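Local coordinates for protein similar to metal-dependent hydrolase (Staphylococcus aureus subsp. aureus Mu50, PDB 3ESH), which is probably a metal-dependent hydrolase of the metallo-beta-lactamase superfamily, although its substrate is not known, at residues A[8-12]-A[90-94]; A[45-51]-A[248-253]; A[99-105]-A[126-132]. The contacts are given in a common frame with arbitrary orientation. Residues are numbered along the deposited sequence.

Contact 1: residues A[8-12]-A[90-94]; sequences IHYLN and DLANY
In the alpha-beta/beta-alpha fold of the metallo-beta-lactamase superfamily, helices cover the outer faces of two central beta sheets, and here the end of helix 87-92 lies against strand 6-10 of the N-terminal sheet. Residues 8-11 are extended (phi -114 to -144°, psi 132 to 169°), and Asn12 (-73/90°) leaves the extended run. Asp90 and Leu91 are helical, and by Tyr94 (-116/16°) the chain has turned off. The two backbones converge toward Leu11: CA of His9 is 9.5 Å from CA of Tyr94, whereas CA of Leu11 is 5.8 Å from CA of Asp90. Together they bury 315 Å².

The wide end is filled by two rings. His9 (chi1 -60°, chi2 97°) and Tyr94 (chi1 -57°, chi2 90°) both point across the gap and meet obliquely, centroids 4.5 Å apart and planes at 38°, with Tyr94 CE2 over one face of the imidazole, 3.5 Å from His9 CG.

Apolar contact centres on Leu11 (chi1 -46°, chi2 165°). Its CD1 lies 3.8 Å from Leu91 CD2 and its CD2 4.2 Å from Tyr94 CE1, so its two methyls reach Leu91 and the Tyr94 ring. Leu52 of the neighbouring strand 51-54 touches both Leu11 and Tyr94.

The polar link is at the narrow end. Asp90 turns its carboxylate toward the loop with chi1 between wells at -96°; its OD2 comes within 3.8 Å of Leu11 CA and accepts a weak but nearly straight hydrogen bond from Asn12 N, 3.3 Å long with 167° at the hydrogen.

Contact 2: residues A[45-51]-A[248-253]; sequences NLPTHPI and LFYHDE
Tyr250 and His251 reach from the loop between strands 246-248 and 255-259 to the segment that leaves strand 43-47. Residues 45-51 are extended, while Tyr250 (-111/-34°) and His251 (-103/-13°) bend the loop. Tyr250 (chi1 175°, chi2 90°) lays one ring face against the backbone at Thr48 C and His49 N, with CD1 3.1 Å from His49 O and CE1 4.0 Å from Pro50 CG; its OH hydrogen-bonds to Asp112 O. His251 (chi1 -75°, chi2 -46°) donates from ND1 to Pro47 O at 2.9 Å. In the metallo-beta-lactamase fold a histidine from such a late loop commonly completes the metal centre; consistently, His251 touches Asp206 of a possible vacant metal site with His110 and His185. The backbones come closest at Pro47-His251 (CA-CA 4.9 Å) and His49-Tyr250 (5.2 Å), where His49 N donates to Tyr250 O at 3.3 Å. Ile51 (m, t) sets CD1 3.9 Å from Leu248 CB. Glu253 (chi1 64°) packs its CB 3.8 Å from Pro47 CD, while a water joins its OE1 (2.7 Å) to Asn45 N (2.9 Å).

Contact 3: residues A[99-105]-A[126-132]; sequences KDIDYVL and FENAIHV
Lys99 opens the first segment with its carbonyl O taking a hydrogen bond from Asn128 ND2 (2.9 Å, 167°), while its side chain, kinked at chi3 (-65°), ends near Glu127, NZ still 4.5 Å from OE1 and beyond salt-bridge range. Ile101 (chi1 -58°, chi2 -58°) turns inward, CG1 3.6 Å from Phe126 CE2 and CG2 4.0 Å from Ala129 CB; Phe126 itself has a left-handed backbone (64/58°).

At Asp102 the parallel pairing starts: its O accepts from Ile130 N at 2.7 Å, its CB points away from the second segment, and OD2 is hydrogen-bonded to Asn59 N. Tyr103 pairs with Ile130 (CA-CA 4.8 Å), its ring (chi1 -69°) placing CD1 3.6 Å from Ile130 CB. Val104 bonds to both residues flanking His131, its N to Ile130 O (2.9 Å) and its O from Val132 N (3.0 Å). On the opposite face from Tyr103, Val104 (chi1 171°) sets CB over the imidazole of His131, 3.8 Å from its centroid, a CH-pi contact. Leu105 CD2 then meets Val132 CG2 at 3.8 Å.

Strands 103-105 and 130-132, 4.8 Å apart at a crossing angle of -15°, are the adjacent strands of a beta-alpha-beta unit through helix 111-114. Backbone bonds fix the register and apolar side chains pack on both faces, whereas the Lys99/Glu127/Asn128 end is polar and exposed and Ile130 meets Gln242 of the second subunit.

From the N terminus, residues 8-12, the end of strand 6-10 and what follows it, wait for helix 87-92 before contact 1 closes its loop. Residues 45-51 come in between, and their partner 248-253 arrives only near the C terminus, so contacts 1 and 2 cross. They also touch: Leu11 N lies 2.8 Å from Pro50 O, a probable hydrogen bond. Contact 3 opens after contact 1 has closed and completes its short loop well within the span of contact 2, without touching it; Leu91 CD1, 3.9 Å from Phe126 CE2, joins it to contact 1. Contacts 1 and 3 both reach the N-terminal sheet, contact 1 through helix 87-92, and contact 2 ties that half to the C-terminal sheet.

Contact 1: residues A[8-12]-A[90-94]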
# COMPACT_ATOMS: atom_id res chain seq x y z
N ILE A 8 8.33 31.07 25.06
CA ILE A 8 7.46 30.96 23.90
C ILE A 8 6.60 32.21 23.72
O ILE A 8 6.00 32.67 24.67
CB ILE A 8 6.51 29.75 24.03
CG1 ILE A 8 7.32 28.44 24.11
CG2 ILE A 8 5.57 29.70 22.85
CD1 ILE A 8 8.05 28.09 22.85
N HIS A 9 6.55 32.74 22.50
CA HIS A 9 5.75 33.93 22.19
C HIS A 9 5.16 33.84 20.80
O HIS A 9 5.54 32.99 20.00
CB HIS A 9 6.58 35.20 22.27
CG HIS A 9 7.19 35.45 23.61
ND1 HIS A 9 8.49 35.11 23.91
CD2 HIS A 9 6.66 35.98 24.74
CE1 HIS A 9 8.73 35.41 25.18
NE2 HIS A 9 7.64 35.94 25.70
N TYR A 10 4.23 34.73 20.49
CA TYR A 10 3.62 34.76 19.17
C TYR A 10 4.00 36.05 18.44
O TYR A 10 4.30 37.07 19.08
CB TYR A 10 2.10 34.59 19.27
CG TYR A 10 1.36 35.65 20.05
CD1 TYR A 10 1.21 36.94 19.53
CD2 TYR A 10 0.80 35.37 21.29
CE1 TYR A 10 0.50 37.92 20.23
CE2 TYR A 10 0.10 36.34 22.00
CZ TYR A 10 -0.05 37.62 21.47
OH TYR A 10 -0.75 38.58 22.18
N LEU A 11 4.00 36.00 17.11
CA LEU A 11 4.34 37.16 16.29
C LEU A 11 3.22 37.44 15.29
O LEU A 11 2.70 36.52 14.65
CB LEU A 11 5.64 36.89 15.54
CG LEU A 11 6.79 36.28 16.32
CD1 LEU A 11 7.85 35.74 15.35
CD2 LEU A 11 7.39 37.32 17.27
N ASN A 12 2.87 38.71 15.15
CA ASN A 12 1.81 39.14 14.25
C ASN A 12 2.26 39.05 12.79
O ASN A 12 2.81 40.01 12.24
CB ASN A 12 1.43 40.57 14.57
CG ASN A 12 0.08 40.95 14.01
OD1 ASN A 12 -0.20 40.71 12.84
ND2 ASN A 12 -0.76 41.55 14.85
N ASP A 90 7.54 43.08 15.44
CA ASP A 90 7.21 42.20 16.57
C ASP A 90 8.48 41.56 17.12
O ASP A 90 8.66 41.46 18.32
CB ASP A 90 6.23 41.10 16.16
CG ASP A 90 4.79 41.46 16.47
OD1 ASP A 90 4.27 42.41 15.86
OD2 ASP A 90 4.17 40.77 17.31
N LEU A 91 9.35 41.13 16.22
CA LEU A 91 10.60 40.50 16.63
C LEU A 91 11.48 41.46 17.43
O LEU A 91 12.15 41.06 18.39
CB LEU A 91 11.37 39.99 15.40
CG LEU A 91 10.91 38.65 14.81
CD1 LEU A 91 11.73 38.32 13.56
CD2 LEU A 91 11.09 37.56 15.86
N ALA A 92 11.47 42.73 17.02
CA ALA A 92 12.25 43.75 17.70
C ALA A 92 11.86 43.83 19.18
O ALA A 92 12.72 43.96 20.05
CB ALA A 92 12.05 45.10 17.03
N ASN A 93 10.56 43.74 19.45
CA ASN A 93 10.04 43.79 20.81
C ASN A 93 10.77 42.79 21.72
O ASN A 93 10.67 42.87 22.94
CB ASN A 93 8.54 43.48 20.84
CG ASN A 93 7.71 44.49 20.05
OD1 ASN A 93 7.89 45.70 20.20
ND2 ASN A 93 6.80 43.98 19.22
N TYR A 94 11.48 41.84 21.11
CA TYR A 94 12.24 40.85 21.86
C TYR A 94 13.73 40.98 21.60
O TYR A 94 14.50 40.07 21.90
CB TYR A 94 11.79 39.42 21.50
CG TYR A 94 10.31 39.19 21.74
CD1 TYR A 94 9.38 39.43 20.72
CD2 TYR A 94 9.84 38.81 22.99
CE1 TYR A 94 8.02 39.31 20.96
CE2 TYR A 94 8.48 38.69 23.24
CZ TYR A 94 7.57 38.94 22.22
OH TYR A 94 6.22 38.86 22.48

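Contact 2: residues A[45-51]-A[248-253]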
# COMPACT_ATOMS: atom_id res chain seq x y z
N ASN A 45 -12.46 35.00 11.18
CA ASN A 45 -11.15 35.61 11.23
C ASN A 45 -10.07 34.69 11.75
O ASN A 45 -10.16 34.19 12.88
CB ASN A 45 -11.18 36.88 12.08
CG ASN A 45 -9.93 37.70 11.92
OD1 ASN A 45 -9.63 38.17 10.82
ND2 ASN A 45 -9.17 37.87 13.01
N LEU A 46 -9.04 34.47 10.94
CA LEU A 46 -7.94 33.60 11.31
C LEU A 46 -6.57 34.27 11.27
O LEU A 46 -5.98 34.45 10.20
CB LEU A 46 -7.89 32.38 10.40
CG LEU A 46 -9.02 31.35 10.42
CD1 LEU A 46 -8.76 30.36 9.31
CD2 LEU A 46 -9.10 30.65 11.77
N PRO A 47 -6.05 34.64 12.45
CA PRO A 47 -4.73 35.27 12.47
C PRO A 47 -3.70 34.27 11.93
O PRO A 47 -3.89 33.05 12.02
CB PRO A 47 -4.49 35.53 13.96
CG PRO A 47 -5.86 35.69 14.50
CD PRO A 47 -6.66 34.65 13.78
N THR A 48 -2.62 34.79 11.36
CA THR A 48 -1.53 33.96 10.88
C THR A 48 -0.34 34.47 11.70
O THR A 48 0.47 35.27 11.22
CB THR A 48 -1.28 34.15 9.37
OG1 THR A 48 -0.95 35.52 9.10
CG2 THR A 48 -2.51 33.76 8.56
N HIS A 49 -0.27 34.03 12.95
CA HIS A 49 0.77 34.46 13.89
C HIS A 49 1.84 33.41 14.20
O HIS A 49 1.63 32.48 14.97
CB HIS A 49 0.13 34.89 15.23
CG HIS A 49 -0.78 36.08 15.12
ND1 HIS A 49 -0.83 36.90 14.01
CD2 HIS A 49 -1.69 36.58 15.99
CE1 HIS A 49 -1.73 37.85 14.21
NE2 HIS A 49 -2.27 37.67 15.40
N PRO A 50 3.03 33.56 13.60
CA PRO A 50 4.08 32.58 13.88
C PRO A 50 4.42 32.46 15.36
O PRO A 50 4.19 33.38 16.13
CB PRO A 50 5.24 33.08 13.03
CG PRO A 50 4.53 33.63 11.83
CD PRO A 50 3.41 34.43 12.48
N ILE A 51 4.98 31.32 15.75
CA ILE A 51 5.34 31.08 17.14
C ILE A 51 6.84 31.18 17.35
O ILE A 51 7.60 30.37 16.84
CB ILE A 51 4.84 29.68 17.58
CG1 ILE A 51 3.32 29.62 17.45
CG2 ILE A 51 5.30 29.38 19.01
CD1 ILE A 51 2.71 28.28 17.80
N LEU A 248 -0.66 25.25 21.84
CA LEU A 248 -0.35 26.52 21.20
C LEU A 248 -1.11 26.63 19.87
O LEU A 248 -1.27 25.65 19.15
CB LEU A 248 1.15 26.63 20.94
CG LEU A 248 2.07 26.42 22.15
CD1 LEU A 248 3.53 26.66 21.75
CD2 LEU A 248 1.66 27.37 23.26
N PHE A 249 -1.58 27.84 19.56
CA PHE A 249 -2.33 28.07 18.34
C PHE A 249 -1.72 29.12 17.45
O PHE A 249 -1.06 30.05 17.91
CB PHE A 249 -3.76 28.44 18.69
CG PHE A 249 -4.51 27.32 19.34
CD1 PHE A 249 -5.06 26.29 18.57
CD2 PHE A 249 -4.61 27.25 20.74
CE1 PHE A 249 -5.69 25.21 19.17
CE2 PHE A 249 -5.24 26.18 21.34
CZ PHE A 249 -5.78 25.15 20.56
N TYR A 250 -1.94 28.97 16.15
CA TYR A 250 -1.40 29.86 15.14
C TYR A 250 -2.55 30.64 14.53
O TYR A 250 -2.38 31.80 14.16
CB TYR A 250 -0.71 29.01 14.06
CG TYR A 250 -0.18 29.76 12.85
CD1 TYR A 250 1.12 30.27 12.82
CD2 TYR A 250 -0.96 29.89 11.70
CE1 TYR A 250 1.63 30.88 11.67
CE2 TYR A 250 -0.45 30.49 10.54
CZ TYR A 250 0.84 30.98 10.54
OH TYR A 250 1.34 31.55 9.39
N HIS A 251 -3.71 29.99 14.43
CA HIS A 251 -4.91 30.57 13.83
C HIS A 251 -6.01 31.06 14.76
O HIS A 251 -6.94 31.73 14.30
CB HIS A 251 -5.58 29.56 12.88
CG HIS A 251 -4.88 29.38 11.57
ND1 HIS A 251 -4.44 30.44 10.82
CD2 HIS A 251 -4.61 28.27 10.86
CE1 HIS A 251 -3.92 29.99 9.69
NE2 HIS A 251 -4.02 28.67 9.69
N ASP A 252 -5.97 30.71 16.04
CA ASP A 252 -7.05 31.13 16.92
C ASP A 252 -7.02 32.64 17.23
O ASP A 252 -6.05 33.15 17.78
CB ASP A 252 -7.03 30.30 18.21
CG ASP A 252 -8.38 30.27 18.92
OD1 ASP A 252 -8.79 29.19 19.40
OD2 ASP A 252 -9.03 31.34 18.98
N GLU A 253 -8.08 33.35 16.87
CA GLU A 253 -8.14 34.79 17.10
C GLU A 253 -8.21 35.21 18.56
O GLU A 253 -7.68 36.27 18.91
CB GLU A 253 -9.33 35.42 16.36
CG GLU A 253 -10.70 34.94 16.84
CD GLU A 253 -11.87 35.63 16.12
OE1 GLU A 253 -12.97 35.02 16.06
OE2 GLU A 253 -11.68 36.77 15.63
O HOH W 1 -14.12 35.34 13.59
O HOH W 2 0.65 31.88 17.10

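Contact 3: residues A[99-105]-A[126-132]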
# COMPACT_ATOMS: atom_id res chain seq x y z
N LYS A 99 17.33 37.73 11.40
CA LYS A 99 18.69 37.35 11.06
C LYS A 99 19.28 36.62 12.26
O LYS A 99 20.31 35.96 12.17
CB LYS A 99 19.47 38.62 10.73
CG LYS A 99 20.83 38.40 10.10
CD LYS A 99 21.39 39.68 9.51
CE LYS A 99 20.54 40.18 8.35
NZ LYS A 99 21.16 41.36 7.68
N ASP A 100 18.60 36.75 13.39
CA ASP A 100 19.02 36.11 14.63
C ASP A 100 18.25 34.80 14.77
O ASP A 100 18.41 34.07 15.75
CB ASP A 100 18.73 37.03 15.81
CG ASP A 100 19.53 38.30 15.75
OD1 ASP A 100 20.78 38.20 15.77
OD2 ASP A 100 18.92 39.41 15.67
N ILE A 101 17.42 34.52 13.78
CA ILE A 101 16.62 33.32 13.75
C ILE A 101 17.47 32.18 13.21
O ILE A 101 18.07 32.28 12.14
CB ILE A 101 15.39 33.51 12.85
CG1 ILE A 101 14.56 34.70 13.38
CG2 ILE A 101 14.55 32.23 12.82
CD1 ILE A 101 14.12 34.54 14.82
N ASP A 102 17.51 31.09 13.97
CA ASP A 102 18.30 29.92 13.62
C ASP A 102 17.50 28.86 12.86
O ASP A 102 18.01 28.25 11.92
CB ASP A 102 18.88 29.32 14.89
CG ASP A 102 19.83 30.27 15.60
OD1 ASP A 102 20.90 30.58 15.02
OD2 ASP A 102 19.49 30.72 16.72
N TYR A 103 16.26 28.64 13.25
CA TYR A 103 15.44 27.64 12.58
C TYR A 103 14.02 28.11 12.29
O TYR A 103 13.39 28.78 13.13
CB TYR A 103 15.34 26.37 13.42
CG TYR A 103 16.62 25.56 13.55
CD1 TYR A 103 16.99 24.64 12.58
CD2 TYR A 103 17.42 25.69 14.69
CE1 TYR A 103 18.13 23.84 12.74
CE2 TYR A 103 18.56 24.90 14.85
CZ TYR A 103 18.91 23.98 13.87
OH TYR A 103 20.01 23.19 14.05
N VAL A 104 13.53 27.79 11.10
CA VAL A 104 12.16 28.09 10.73
C VAL A 104 11.60 26.69 10.50
O VAL A 104 11.98 26.02 9.53
CB VAL A 104 12.05 28.93 9.42
CG1 VAL A 104 10.58 29.02 8.98
CG2 VAL A 104 12.62 30.34 9.64
N LEU A 105 10.75 26.23 11.42
CA LEU A 105 10.14 24.90 11.32
C LEU A 105 8.76 25.08 10.74
O LEU A 105 8.00 25.86 11.26
CB LEU A 105 10.03 24.28 12.70
CG LEU A 105 11.23 24.45 13.63
CD1 LEU A 105 10.88 23.77 14.96
CD2 LEU A 105 12.51 23.84 13.01
N PHE A 126 14.66 35.98 6.84
CA PHE A 126 15.33 34.91 7.60
C PHE A 126 16.51 34.20 6.88
O PHE A 126 16.51 32.98 6.72
CB PHE A 126 14.30 33.85 8.05
CG PHE A 126 13.16 34.42 8.85
CD1 PHE A 126 11.85 34.29 8.42
CD2 PHE A 126 13.41 35.11 10.02
CE1 PHE A 126 10.80 34.86 9.14
CE2 PHE A 126 12.37 35.69 10.75
CZ PHE A 126 11.07 35.56 10.32
N GLU A 127 17.52 34.99 6.50
CA GLU A 127 18.73 34.57 5.79
C GLU A 127 19.69 33.56 6.42
O GLU A 127 20.33 32.79 5.70
CB GLU A 127 19.56 35.79 5.43
CG GLU A 127 18.80 36.92 4.74
CD GLU A 127 19.65 38.18 4.56
OE1 GLU A 127 19.06 39.26 4.36
OE2 GLU A 127 20.91 38.09 4.61
N ASN A 128 19.84 33.58 7.74
CA ASN A 128 20.75 32.65 8.40
C ASN A 128 20.05 31.43 8.98
O ASN A 128 20.70 30.54 9.53
CB ASN A 128 21.50 33.35 9.54
CG ASN A 128 22.23 34.59 9.08
OD1 ASN A 128 23.02 34.55 8.14
ND2 ASN A 128 21.96 35.71 9.74
N ALA A 129 18.73 31.38 8.84
CA ALA A 129 17.97 30.27 9.39
C ALA A 129 17.90 29.01 8.55
O ALA A 129 17.77 29.06 7.32
CB ALA A 129 16.54 30.72 9.72
N ILE A 130 17.99 27.87 9.23
CA ILE A 130 17.87 26.58 8.58
C ILE A 130 16.36 26.36 8.50
O ILE A 130 15.65 26.57 9.48
CB ILE A 130 18.52 25.47 9.44
CG1 ILE A 130 20.04 25.59 9.36
CG2 ILE A 130 18.05 24.10 8.97
CD1 ILE A 130 20.78 24.62 10.25
N HIS A 131 15.86 25.95 7.34
CA HIS A 131 14.43 25.70 7.17
C HIS A 131 14.12 24.21 7.12
O HIS A 131 14.65 23.48 6.28
CB HIS A 131 13.91 26.42 5.93
CG HIS A 131 13.99 27.92 6.02
ND1 HIS A 131 12.97 28.75 5.59
CD2 HIS A 131 14.93 28.73 6.55
CE1 HIS A 131 13.29 30.00 5.85
NE2 HIS A 131 14.47 30.02 6.43
N VAL A 132 13.25 23.77 8.02
CA VAL A 132 12.88 22.36 8.14
C VAL A 132 11.47 22.07 7.64
O VAL A 132 10.49 22.68 8.11
CB VAL A 132 13.01 21.92 9.59
CG1 VAL A 132 12.83 20.44 9.73
CG2 VAL A 132 14.38 22.33 10.10